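Local coordinates for phenolpthiocerol synthesis type-I polyketide synthase ppsA (Mycobacterium bovis, PDB 7AKC), which probably helps build the lipid core of phthiocerols and phenolphthiocerols from malonyl-CoA or methylmalonyl-CoA extender units, and is represented here by its acyltransferase domain, at residues E161-D166 / D191-R196; G148-L153 / L172-S177; S28-Q33 / V207-A212; P168-G173 / T187-E192; T195-R198 / F203-R206. All coordinates share one frame; numbering follows the deposited sequence.

Contacts 1, 2, 4 and 5 build the small ferredoxin-like subdomain of the acyltransferase, a beta-alpha-beta-beta-alpha-beta run from strand 148-153 to strand 204-207. Contact 1 joins its two helices; contact 4, about 7 Å away between centres, shares its sodium ion, and contacts 1, 4 and 5 use helix 187-199. Contact 2 lies on the sheet, about 11 Å from contact 1 between centres. Along the chain, the segments of contacts 1 and 2 alternate, contact 5 follows contacts 2 and 4, and contact 3 encloses all the others. Contact 3, centred about 12 Å from contact 2, touches it where Val207 pairs with Met150, and ties the subdomain to the loop after strand 23-27.

Contact 1. Residues E161-D166 / D191-R196; sequences EALIAD and DELITR. With NA (sodium ion), chain B.
Leu163 turns its CG to the far side of CB from its backbone N (chi1 167°), while Leu193 holds CG trans to its own carbonyl carbon (chi1 -73°), and the two branched ends meet between the helices. The CD2 methyl of Leu193 lies 3.9 Å from CG of Leu163, the side chains running past each other in opposite directions. The other methyl, CD1 of Leu193, meets CG2 of Ile164 at 3.9 Å, here crossing nearly at right angles. Leucine suits this buried place because its fork serves two neighbours at once. Ile164 also works through its backbone: its carbonyl O binds the sodium ion at 2.5 Å. Three waters and the carbonyl oxygens of Phe167 and Val170 complete six oxygen ligands, and water 1 donates to Ala165 O. At the solvent-facing side, Arg196 NH2 makes a salt bridge of 3.0 Å with Glu192 OE2, one helical turn back, though the hydrogen bond is bent and weak. Asp166 OD2 stays 4.4 Å from Arg196 NH1, near the guanidinium plane, beyond salt-bridge distance, where the opposite charges probably attract weakly. Helices 157-164 and 187-199, packed side by side over one antiparallel sheet, are the two helices of the ferredoxin-like fold.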
# COMPACT_ATOMS: atom_id res chain seq x y z
N GLU A 161 11.68 -8.45 -12.18
CA GLU A 161 10.87 -9.49 -12.83
C GLU A 161 11.78 -10.60 -13.38
O GLU A 161 11.47 -11.77 -13.24
CB GLU A 161 9.98 -8.95 -13.93
CG GLU A 161 8.92 -7.98 -13.42
CD GLU A 161 7.69 -8.65 -12.83
OE1 GLU A 161 7.77 -9.80 -12.36
OE2 GLU A 161 6.63 -7.99 -12.81
N ALA A 162 12.92 -10.21 -13.92
CA ALA A 162 13.86 -11.16 -14.50
C ALA A 162 14.45 -12.03 -13.38
O ALA A 162 14.55 -13.23 -13.55
CB ALA A 162 14.96 -10.41 -15.23
N LEU A 163 14.83 -11.42 -12.24
CA LEU A 163 15.36 -12.19 -11.12
C LEU A 163 14.38 -13.27 -10.60
O LEU A 163 14.82 -14.39 -10.23
CB LEU A 163 15.62 -11.18 -9.98
CG LEU A 163 15.90 -11.80 -8.58
CD1 LEU A 163 17.29 -12.51 -8.57
CD2 LEU A 163 15.76 -10.75 -7.50
N ILE A 164 13.09 -12.91 -10.54
CA ILE A 164 12.12 -13.84 -9.93
C ILE A 164 11.31 -14.65 -10.95
O ILE A 164 10.41 -15.39 -10.56
CB ILE A 164 11.19 -13.07 -9.00
CG1 ILE A 164 10.29 -12.08 -9.78
CG2 ILE A 164 11.97 -12.42 -7.87
CD1 ILE A 164 9.37 -11.34 -8.90
N ALA A 165 11.65 -14.56 -12.24
CA ALA A 165 10.88 -15.24 -13.28
C ALA A 165 10.88 -16.76 -13.08
O ALA A 165 9.91 -17.42 -13.45
CB ALA A 165 11.43 -14.88 -14.66
N ASP A 166 11.97 -17.31 -12.51
CA ASP A 166 12.00 -18.76 -12.28
C ASP A 166 11.55 -19.17 -10.87
O ASP A 166 11.74 -20.32 -10.50
CB ASP A 166 13.36 -19.37 -12.63
CG ASP A 166 14.57 -18.63 -12.07
OD1 ASP A 166 14.37 -17.57 -11.40
OD2 ASP A 166 15.72 -19.12 -12.29
N ASP A 191 14.46 -15.19 1.41
CA ASP A 191 15.80 -15.23 1.94
C ASP A 191 16.79 -15.64 0.84
O ASP A 191 17.86 -15.04 0.73
CB ASP A 191 15.86 -16.17 3.14
CG ASP A 191 15.30 -15.51 4.40
OD1 ASP A 191 15.07 -14.26 4.39
OD2 ASP A 191 15.03 -16.25 5.38
N GLU A 192 16.43 -16.65 0.02
CA GLU A 192 17.35 -17.12 -1.03
C GLU A 192 17.58 -16.00 -2.04
O GLU A 192 18.70 -15.80 -2.54
CB GLU A 192 16.85 -18.39 -1.73
CG GLU A 192 17.82 -18.79 -2.84
CD GLU A 192 17.63 -20.07 -3.64
OE1 GLU A 192 16.68 -20.82 -3.34
OE2 GLU A 192 18.47 -20.32 -4.54
N LEU A 193 16.51 -15.25 -2.35
CA LEU A 193 16.60 -14.17 -3.34
C LEU A 193 17.43 -12.99 -2.81
O LEU A 193 18.17 -12.38 -3.57
CB LEU A 193 15.21 -13.72 -3.79
CG LEU A 193 14.59 -14.76 -4.69
CD1 LEU A 193 13.07 -14.58 -4.76
CD2 LEU A 193 15.25 -14.65 -6.07
N ILE A 194 17.33 -12.69 -1.51
CA ILE A 194 18.16 -11.64 -0.88
C ILE A 194 19.65 -11.98 -1.03
O ILE A 194 20.46 -11.13 -1.37
CB ILE A 194 17.73 -11.50 0.61
CG1 ILE A 194 16.34 -10.80 0.67
CG2 ILE A 194 18.75 -10.78 1.45
CD1 ILE A 194 15.79 -10.79 2.04
N THR A 195 19.99 -13.27 -0.81
CA THR A 195 21.35 -13.77 -0.97
C THR A 195 21.80 -13.63 -2.43
O THR A 195 22.93 -13.19 -2.68
CB THR A 195 21.42 -15.24 -0.54
OG1 THR A 195 21.09 -15.32 0.85
CG2 THR A 195 22.87 -15.85 -0.75
N ARG A 196 20.93 -14.00 -3.40
CA ARG A 196 21.32 -13.90 -4.81
C ARG A 196 21.55 -12.43 -5.20
O ARG A 196 22.51 -12.12 -5.91
CB ARG A 196 20.21 -14.51 -5.71
CG ARG A 196 20.10 -16.04 -5.58
CD ARG A 196 19.12 -16.60 -6.61
NE ARG A 196 19.09 -18.06 -6.61
CZ ARG A 196 18.60 -18.80 -7.61
NH1 ARG A 196 18.13 -18.22 -8.71
NH2 ARG A 196 18.64 -20.13 -7.54
NA NA B . 7.99 -15.40 -9.91
O HOH W 1 7.60 -16.68 -11.87
O HOH W 2 7.25 -13.61 -11.23
O HOH W 3 5.66 -16.05 -10.40

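Contact 2. Residues G148-L153 / L172-S177; sequences GGMALL and LGIYNS
Met150 and Ile174 meet through their terminal methyls, CE of Met150 lying 4.2 Å from CD1 of Ile174, and a second pair, Leu152 and Asn176, brings CD1 of the leucine 3.8 Å from ND2 of the asparagine. These strands are not neighbours: in the four-stranded antiparallel sheet of this ferredoxin-like subdomain, strand 180-184 runs between them, and side chains from the strands flanking it meet across it. Methionine suits the span, being long and flexible. Gly173 has no side chain, which leaves room for the methyl, and Met150 CE comes to 4.8 Å from Gly173 CA. Leu152, with CG anti to the backbone N (chi1 176°), sends its fork toward the asparagine and crosses it at about a right angle; the amide of Asn176 has a polar partner besides, a weak hydrogen bond from ND2 to Gln180 OE1. Farther out, backbone bonds from Ala151 to Ile183 and from Gly173 to Val182 tie both segments to the middle strand. Strand 171-177 is bent by two classic beta bulges, Gly173 and Ile174 facing Val182, and Asn176 and Ser177 facing Gln180. Ile174 also touches His111, within a probable nucleophile elbow, so this face looks toward the likely active site. On strand 171-177, CD2 of Leu172 sits 3.6 Å above the centre of the Tyr175 ring.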
# COMPACT_ATOMS: atom_id res chain seq x y z
N GLY A 148 4.95 -16.12 4.75
CA GLY A 148 5.47 -15.30 3.65
C GLY A 148 6.26 -14.12 4.14
O GLY A 148 6.15 -13.70 5.30
N GLY A 149 7.13 -13.65 3.29
CA GLY A 149 7.95 -12.50 3.61
C GLY A 149 8.07 -11.59 2.41
O GLY A 149 7.50 -11.86 1.35
N MET A 150 8.65 -10.43 2.63
CA MET A 150 8.88 -9.47 1.56
C MET A 150 10.33 -9.01 1.59
O MET A 150 10.97 -9.10 2.63
CB MET A 150 7.93 -8.28 1.68
CG MET A 150 6.48 -8.72 1.51
SD MET A 150 5.26 -7.41 1.72
CE MET A 150 4.74 -7.18 0.09
N ALA A 151 10.84 -8.50 0.46
CA ALA A 151 12.21 -7.96 0.45
C ALA A 151 12.20 -6.71 -0.40
O ALA A 151 11.62 -6.72 -1.49
CB ALA A 151 13.21 -8.97 -0.10
N LEU A 152 12.88 -5.68 0.08
CA LEU A 152 13.07 -4.42 -0.63
C LEU A 152 14.36 -4.59 -1.41
O LEU A 152 15.43 -4.79 -0.80
CB LEU A 152 13.22 -3.28 0.37
CG LEU A 152 13.53 -1.91 -0.26
CD1 LEU A 152 12.42 -1.48 -1.27
CD2 LEU A 152 13.76 -0.83 0.83
N LEU A 153 14.28 -4.53 -2.73
CA LEU A 153 15.45 -4.70 -3.58
C LEU A 153 15.82 -3.38 -4.24
O LEU A 153 14.93 -2.65 -4.73
CB LEU A 153 15.12 -5.72 -4.70
CG LEU A 153 14.47 -7.04 -4.25
CD1 LEU A 153 14.26 -7.94 -5.43
CD2 LEU A 153 15.29 -7.73 -3.16
N LEU A 172 6.46 -9.83 -7.92
CA LEU A 172 6.74 -8.44 -7.67
C LEU A 172 5.51 -7.97 -6.86
O LEU A 172 4.37 -8.12 -7.31
CB LEU A 172 6.86 -7.70 -9.00
CG LEU A 172 7.36 -6.28 -8.91
CD1 LEU A 172 8.00 -5.81 -10.25
CD2 LEU A 172 6.24 -5.32 -8.57
N GLY A 173 5.77 -7.54 -5.65
CA GLY A 173 4.72 -7.14 -4.72
C GLY A 173 4.42 -5.65 -4.74
O GLY A 173 3.25 -5.26 -4.61
N ILE A 174 5.46 -4.79 -4.74
CA ILE A 174 5.23 -3.32 -4.70
C ILE A 174 6.20 -2.59 -5.59
O ILE A 174 7.40 -2.86 -5.57
CB ILE A 174 5.35 -2.75 -3.25
CG1 ILE A 174 4.52 -3.54 -2.23
CG2 ILE A 174 5.02 -1.21 -3.17
CD1 ILE A 174 4.75 -3.05 -0.72
N TYR A 175 5.63 -1.65 -6.43
CA TYR A 175 6.47 -0.78 -7.24
C TYR A 175 6.73 0.45 -6.36
O TYR A 175 5.86 1.33 -6.27
CB TYR A 175 5.77 -0.35 -8.55
CG TYR A 175 5.47 -1.47 -9.51
CD1 TYR A 175 4.27 -2.17 -9.44
CD2 TYR A 175 6.34 -1.77 -10.56
CE1 TYR A 175 3.95 -3.15 -10.37
CE2 TYR A 175 6.02 -2.74 -11.50
CZ TYR A 175 4.82 -3.42 -11.41
OH TYR A 175 4.55 -4.40 -12.31
N ASN A 176 7.82 0.46 -5.61
CA ASN A 176 8.11 1.58 -4.70
C ASN A 176 8.46 2.85 -5.42
O ASN A 176 7.88 3.89 -5.18
CB ASN A 176 9.23 1.22 -3.71
CG ASN A 176 8.71 0.88 -2.37
OD1 ASN A 176 7.57 0.47 -2.21
ND2 ASN A 176 9.54 0.99 -1.35
N SER A 177 9.47 2.75 -6.28
CA SER A 177 10.00 3.87 -7.02
C SER A 177 10.85 3.24 -8.15
O SER A 177 10.96 2.01 -8.25
CB SER A 177 10.82 4.75 -6.08
OG SER A 177 12.01 4.08 -5.67

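Contact 3. Residues S28-Q33 / V207-A212; sequences SGRGSQ and VNIEVA
Arg30 meets Glu210 side-on, offering NE and NH2 to the two carboxylate oxygens. NE reaches OE1 of Glu210 at 2.8 Å and NH2 reaches OE2 of Glu210 at 2.6 Å, the second a short bond. Both bonds are almost straight, with N-H...O angles of 173°, and each oxygen receives its proton on the syn lone pair. The two flat groups are nearly coplanar, which is what lets a guanidinium and a carboxylate share two parallel bonds. Neither side chain is stretched out to achieve this. Arg30 bends at its second torsion (chi2 -69°), then continues extended to the guanidinium; Glu210 bends as well (chi2 62°), and the two chains cross at about a right angle. The loop of Arg30 follows strand 23-27 and reads GRGSQ, resembling the GxGxQ motif of acyltransferases, where this turn lies beside the active site; the weak hydrogen bond between Gly29 N and His111 ND1 agrees with that. Residues 207-212 continue from strand 204-207 of the ferredoxin-like subdomain, and the salt bridge thus connects the two parts of the domain. The third guanidinium nitrogen, NH1, turns back to Gly31 O of its own loop, 3.2 Å away and tilted from the carbonyl plane, which helps fix the rotation of the group. Along the aliphatic part of the arginine, Ile209 provides an apolar wall. Its CD1 lies 4.0 Å from Arg30 CB, while CG1 of Ile209 is 4.1 Å from CG of the arginine. Glu210 also rests against Ile80 and Ile83 of helix 79-100.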
# COMPACT_ATOMS: atom_id res chain seq x y z
N SER A 28 -0.28 4.23 4.31
CA SER A 28 0.57 3.06 4.11
C SER A 28 -0.16 1.77 4.51
O SER A 28 -1.11 1.83 5.30
CB SER A 28 1.87 3.22 4.89
OG SER A 28 1.65 3.11 6.29
N GLY A 29 0.32 0.62 4.01
CA GLY A 29 -0.27 -0.68 4.30
C GLY A 29 0.08 -1.25 5.66
O GLY A 29 -0.81 -1.63 6.43
N ARG A 30 1.37 -1.35 5.96
CA ARG A 30 1.81 -1.87 7.26
C ARG A 30 2.82 -0.89 7.81
O ARG A 30 4.02 -1.13 7.74
CB ARG A 30 2.38 -3.31 7.15
CG ARG A 30 2.27 -4.16 8.45
CD ARG A 30 3.19 -3.64 9.53
NE ARG A 30 3.35 -4.53 10.69
CZ ARG A 30 4.00 -4.18 11.80
NH1 ARG A 30 4.53 -2.97 11.92
NH2 ARG A 30 4.10 -5.03 12.81
N GLY A 31 2.33 0.23 8.32
CA GLY A 31 3.20 1.23 8.92
C GLY A 31 3.69 0.77 10.29
O GLY A 31 3.30 -0.29 10.79
N SER A 32 4.57 1.58 10.91
CA SER A 32 5.06 1.23 12.25
C SER A 32 3.92 1.33 13.25
O SER A 32 3.01 2.13 13.08
CB SER A 32 6.19 2.16 12.67
OG SER A 32 7.17 2.29 11.65
N GLN A 33 3.97 0.49 14.28
CA GLN A 33 2.98 0.42 15.36
C GLN A 33 3.72 -0.01 16.64
O GLN A 33 4.74 -0.68 16.54
CB GLN A 33 1.88 -0.59 15.02
N VAL A 207 11.71 -7.13 4.63
CA VAL A 207 10.65 -6.25 5.10
C VAL A 207 9.78 -7.16 5.96
O VAL A 207 9.08 -8.01 5.41
CB VAL A 207 9.84 -5.62 3.94
CG1 VAL A 207 8.63 -4.86 4.47
CG2 VAL A 207 10.73 -4.69 3.10
N ASN A 208 9.90 -7.08 7.29
CA ASN A 208 9.13 -7.97 8.17
C ASN A 208 7.66 -7.56 8.23
O ASN A 208 7.37 -6.37 8.37
CB ASN A 208 9.77 -8.06 9.57
CG ASN A 208 11.16 -8.66 9.52
OD1 ASN A 208 11.43 -9.61 8.77
ND2 ASN A 208 12.07 -8.11 10.30
N ILE A 209 6.74 -8.53 8.08
CA ILE A 209 5.29 -8.31 8.01
C ILE A 209 4.53 -9.53 8.58
O ILE A 209 4.99 -10.65 8.42
CB ILE A 209 4.88 -8.04 6.52
CG1 ILE A 209 3.44 -7.54 6.41
CG2 ILE A 209 5.14 -9.26 5.61
CD1 ILE A 209 3.16 -6.64 5.11
N GLU A 210 3.39 -9.32 9.23
CA GLU A 210 2.61 -10.41 9.85
C GLU A 210 2.25 -11.47 8.83
O GLU A 210 2.42 -12.66 9.10
CB GLU A 210 1.34 -9.90 10.57
CG GLU A 210 1.59 -9.10 11.84
CD GLU A 210 2.37 -7.80 11.76
OE1 GLU A 210 2.39 -7.15 10.68
OE2 GLU A 210 2.93 -7.40 12.80
N VAL A 211 1.72 -11.01 7.69
CA VAL A 211 1.31 -11.90 6.57
C VAL A 211 1.66 -11.14 5.29
O VAL A 211 1.30 -9.98 5.18
CB VAL A 211 -0.18 -12.26 6.57
CG1 VAL A 211 -0.58 -13.05 5.33
CG2 VAL A 211 -0.62 -13.00 7.82
N ALA A 212 2.34 -11.80 4.37
CA ALA A 212 2.75 -11.13 3.12
C ALA A 212 1.62 -11.19 2.10
O ALA A 212 1.25 -12.27 1.68
CB ALA A 212 4.01 -11.74 2.58

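Contact 4. Residues P168-G173 / T187-E192; sequences PQVTLG and TEQIDE. With NA (sodium ion), chain B.
Gln189 donates to Gln169 from an unexpected direction: its NE2 stands above the carbonyl plane of the acceptor amide, 52° out of it, instead of meeting a lone pair. The bond from NE2 to Gln169 OE1 measures 3.0 Å, and the two amides are steeply inclined to each other. It joins the first turn of helix 187-199 to the loop entering strand 171-177, an outermost strand of the four-stranded ferredoxin-like sheet. Glutamine fits both places, since each chain, extended beyond CG, can carry a donor and an acceptor over the gap. The other end of the Gln189 amide is used too: water 4 donates to its OE1 at 2.7 Å and accepts from Gln169 N, so one side chain grips the loop twice. Behind these polar groups, Val170 fills the interior. Its CG2 packs 3.8 Å from Gln189 CB, and it turns CG1 directly opposite its backbone N (chi1 178°), 4.0 Å from CD1 of Ile190. The same residue also turns its backbone to the metal, with O of Val170 2.2 Å from the sodium ion. Water 3 is a ligand of the same ion and donates a hydrogen bond to Pro168 O at 3.0 Å.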
# COMPACT_ATOMS: atom_id res chain seq x y z
N PRO A 168 8.20 -19.58 -9.18
CA PRO A 168 6.73 -19.45 -9.39
C PRO A 168 5.96 -18.86 -8.23
O PRO A 168 4.91 -18.26 -8.45
CB PRO A 168 6.26 -20.90 -9.65
CG PRO A 168 7.46 -21.78 -9.33
CD PRO A 168 8.68 -20.94 -9.48
N GLN A 169 6.48 -19.06 -7.00
CA GLN A 169 5.76 -18.56 -5.82
C GLN A 169 6.18 -17.17 -5.35
O GLN A 169 5.59 -16.64 -4.40
CB GLN A 169 5.89 -19.54 -4.66
CG GLN A 169 5.13 -20.83 -4.83
CD GLN A 169 5.37 -21.66 -3.58
OE1 GLN A 169 6.40 -22.36 -3.46
NE2 GLN A 169 4.43 -21.60 -2.62
N VAL A 170 7.16 -16.54 -6.03
CA VAL A 170 7.60 -15.19 -5.68
C VAL A 170 7.17 -14.24 -6.78
O VAL A 170 7.51 -14.47 -7.93
CB VAL A 170 9.12 -15.08 -5.45
CG1 VAL A 170 9.48 -13.63 -5.15
CG2 VAL A 170 9.55 -16.01 -4.29
N THR A 171 6.50 -13.14 -6.40
CA THR A 171 6.10 -12.15 -7.39
C THR A 171 6.52 -10.77 -6.98
O THR A 171 6.88 -10.51 -5.81
CB THR A 171 4.56 -12.28 -7.64
OG1 THR A 171 3.87 -12.16 -6.39
CG2 THR A 171 4.21 -13.62 -8.33
N LEU A 172 6.46 -9.83 -7.92
CA LEU A 172 6.74 -8.44 -7.67
C LEU A 172 5.51 -7.97 -6.86
O LEU A 172 4.37 -8.12 -7.31
CB LEU A 172 6.86 -7.70 -9.00
CG LEU A 172 7.36 -6.28 -8.91
CD1 LEU A 172 8.00 -5.81 -10.25
CD2 LEU A 172 6.24 -5.32 -8.57
N GLY A 173 5.77 -7.54 -5.65
CA GLY A 173 4.72 -7.14 -4.72
C GLY A 173 4.42 -5.65 -4.74
O GLY A 173 3.25 -5.26 -4.61
N THR A 187 8.76 -17.07 2.91
CA THR A 187 9.91 -16.45 3.58
C THR A 187 11.27 -17.06 3.20
O THR A 187 12.21 -16.32 2.94
CB THR A 187 9.74 -16.38 5.11
OG1 THR A 187 10.64 -15.42 5.59
CG2 THR A 187 10.03 -17.70 5.82
N GLU A 188 11.35 -18.39 3.09
CA GLU A 188 12.60 -19.05 2.76
C GLU A 188 13.07 -18.75 1.34
O GLU A 188 14.29 -18.64 1.10
CB GLU A 188 12.54 -20.56 3.03
CG GLU A 188 11.55 -21.33 2.16
CD GLU A 188 10.10 -21.31 2.59
OE1 GLU A 188 9.75 -20.56 3.53
OE2 GLU A 188 9.29 -22.03 1.95
N GLN A 189 12.08 -18.53 0.41
CA GLN A 189 12.42 -18.14 -0.97
C GLN A 189 12.89 -16.69 -1.02
O GLN A 189 13.82 -16.37 -1.75
CB GLN A 189 11.27 -18.45 -1.90
CG GLN A 189 10.92 -19.94 -1.88
CD GLN A 189 9.79 -20.27 -2.82
OE1 GLN A 189 9.49 -19.52 -3.76
NE2 GLN A 189 9.15 -21.42 -2.61
N ILE A 190 12.26 -15.82 -0.23
CA ILE A 190 12.66 -14.41 -0.10
C ILE A 190 14.10 -14.33 0.43
O ILE A 190 14.93 -13.63 -0.15
CB ILE A 190 11.68 -13.66 0.81
CG1 ILE A 190 10.28 -13.52 0.12
CG2 ILE A 190 12.26 -12.28 1.23
CD1 ILE A 190 10.24 -12.84 -1.29
N ASP A 191 14.46 -15.19 1.41
CA ASP A 191 15.80 -15.23 1.94
C ASP A 191 16.79 -15.64 0.84
O ASP A 191 17.86 -15.04 0.73
CB ASP A 191 15.86 -16.17 3.14
CG ASP A 191 15.30 -15.51 4.40
OD1 ASP A 191 15.07 -14.26 4.39
OD2 ASP A 191 15.03 -16.25 5.38
N GLU A 192 16.43 -16.65 0.02
CA GLU A 192 17.35 -17.12 -1.03
C GLU A 192 17.58 -16.00 -2.04
O GLU A 192 18.70 -15.80 -2.54
CB GLU A 192 16.85 -18.39 -1.73
CG GLU A 192 17.82 -18.79 -2.84
CD GLU A 192 17.63 -20.07 -3.64
OE1 GLU A 192 16.68 -20.82 -3.34
OE2 GLU A 192 18.47 -20.32 -4.54
NA NA B . 7.99 -15.40 -9.91
O HOH W 3 5.66 -16.05 -10.40
O HOH W 4 8.94 -20.47 -6.20
O HOH W 2 7.25 -13.61 -11.23
O HOH W 1 7.60 -16.68 -11.87

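Contact 5. Residues T195-R198 / F203-R206; sequences TRVR and FASR
Arg198 reaches along the outer edge of strand 204-207 and gives its NH2 to the carbonyl O of Ala204, 2.9 Å away with an N-H...O angle of 151°. The acceptor lies close to the guanidinium plane, though the donor is tilted from the carbonyl plane. The single N-H on NE of Arg198 is shared between Ala204 O, a weak bond of 3.3 Å, and water 5. The arginine chain, extended from CG to NE, provides the length needed to leave the helix and lie along the strand. Two waters carry the grip further. Water 5 also accepts from Ala204 N at 3.0 Å, while water 6 accepts from Arg206 N at 3.1 Å and, weakly, from Arg198 NH2. Behind the polar groups, Val197 points at the strand: its CG1 touches CB of Ala204 at 3.8 Å and sits 3.7 Å from O of Phe203. Alanine's small methyl lets the helix come close, and the compact valine fills the space between. Ser205 pairs through its backbone with Leu152 on the other side, strand 204-207 being outermost in the ferredoxin-like sheet. The arginine and its waters therefore serve polar backbone groups along an edge that has no further strand of this chain to pair with.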
# COMPACT_ATOMS: atom_id res chain seq x y z
N THR A 195 19.99 -13.27 -0.81
CA THR A 195 21.35 -13.77 -0.97
C THR A 195 21.80 -13.63 -2.43
O THR A 195 22.93 -13.19 -2.68
CB THR A 195 21.42 -15.24 -0.54
OG1 THR A 195 21.09 -15.32 0.85
CG2 THR A 195 22.87 -15.85 -0.75
N ARG A 196 20.93 -14.00 -3.40
CA ARG A 196 21.32 -13.90 -4.81
C ARG A 196 21.55 -12.43 -5.20
O ARG A 196 22.51 -12.12 -5.91
CB ARG A 196 20.21 -14.51 -5.71
CG ARG A 196 20.10 -16.04 -5.58
CD ARG A 196 19.12 -16.60 -6.61
NE ARG A 196 19.09 -18.06 -6.61
CZ ARG A 196 18.60 -18.80 -7.61
NH1 ARG A 196 18.13 -18.22 -8.71
NH2 ARG A 196 18.64 -20.13 -7.54
N VAL A 197 20.70 -11.52 -4.69
CA VAL A 197 20.82 -10.10 -5.04
C VAL A 197 22.16 -9.59 -4.46
O VAL A 197 22.95 -9.02 -5.20
CB VAL A 197 19.63 -9.28 -4.54
CG1 VAL A 197 19.86 -7.77 -4.73
CG2 VAL A 197 18.35 -9.71 -5.26
N ARG A 198 22.45 -9.92 -3.21
CA ARG A 198 23.73 -9.53 -2.59
C ARG A 198 24.95 -10.10 -3.30
O ARG A 198 26.03 -9.46 -3.33
CB ARG A 198 23.71 -9.91 -1.11
CG ARG A 198 22.81 -8.98 -0.33
CD ARG A 198 22.69 -9.43 1.10
NE ARG A 198 21.73 -8.61 1.82
CZ ARG A 198 21.23 -8.89 3.02
NH1 ARG A 198 21.66 -9.96 3.68
NH2 ARG A 198 20.33 -8.10 3.58
N PHE A 203 21.91 -4.50 -3.67
CA PHE A 203 21.35 -4.37 -2.32
C PHE A 203 19.93 -4.89 -2.13
O PHE A 203 19.05 -4.67 -2.95
CB PHE A 203 21.43 -2.93 -1.86
CG PHE A 203 22.83 -2.40 -1.96
CD1 PHE A 203 23.77 -2.70 -0.99
CD2 PHE A 203 23.24 -1.68 -3.07
CE1 PHE A 203 25.08 -2.24 -1.10
CE2 PHE A 203 24.55 -1.23 -3.19
CZ PHE A 203 25.47 -1.52 -2.20
N ALA A 204 19.70 -5.51 -0.98
CA ALA A 204 18.42 -6.11 -0.67
C ALA A 204 18.24 -6.18 0.85
O ALA A 204 19.22 -6.41 1.57
CB ALA A 204 18.38 -7.52 -1.23
N SER A 205 16.99 -6.05 1.33
CA SER A 205 16.74 -6.15 2.77
C SER A 205 15.36 -6.72 3.04
O SER A 205 14.44 -6.49 2.27
CB SER A 205 16.90 -4.80 3.47
OG SER A 205 15.93 -3.86 3.03
N ARG A 206 15.22 -7.46 4.15
CA ARG A 206 13.94 -8.03 4.53
C ARG A 206 12.96 -6.97 4.98
O ARG A 206 13.35 -6.03 5.69
CB ARG A 206 14.13 -9.04 5.69
CG ARG A 206 14.37 -10.42 5.16
CD ARG A 206 14.18 -11.47 6.21
NE ARG A 206 12.77 -11.61 6.56
CZ ARG A 206 11.92 -12.43 5.96
NH1 ARG A 206 12.32 -13.20 4.95
NH2 ARG A 206 10.66 -12.50 6.37
O HOH W 5 22.02 -5.75 0.93
O HOH W 6 17.92 -7.99 5.49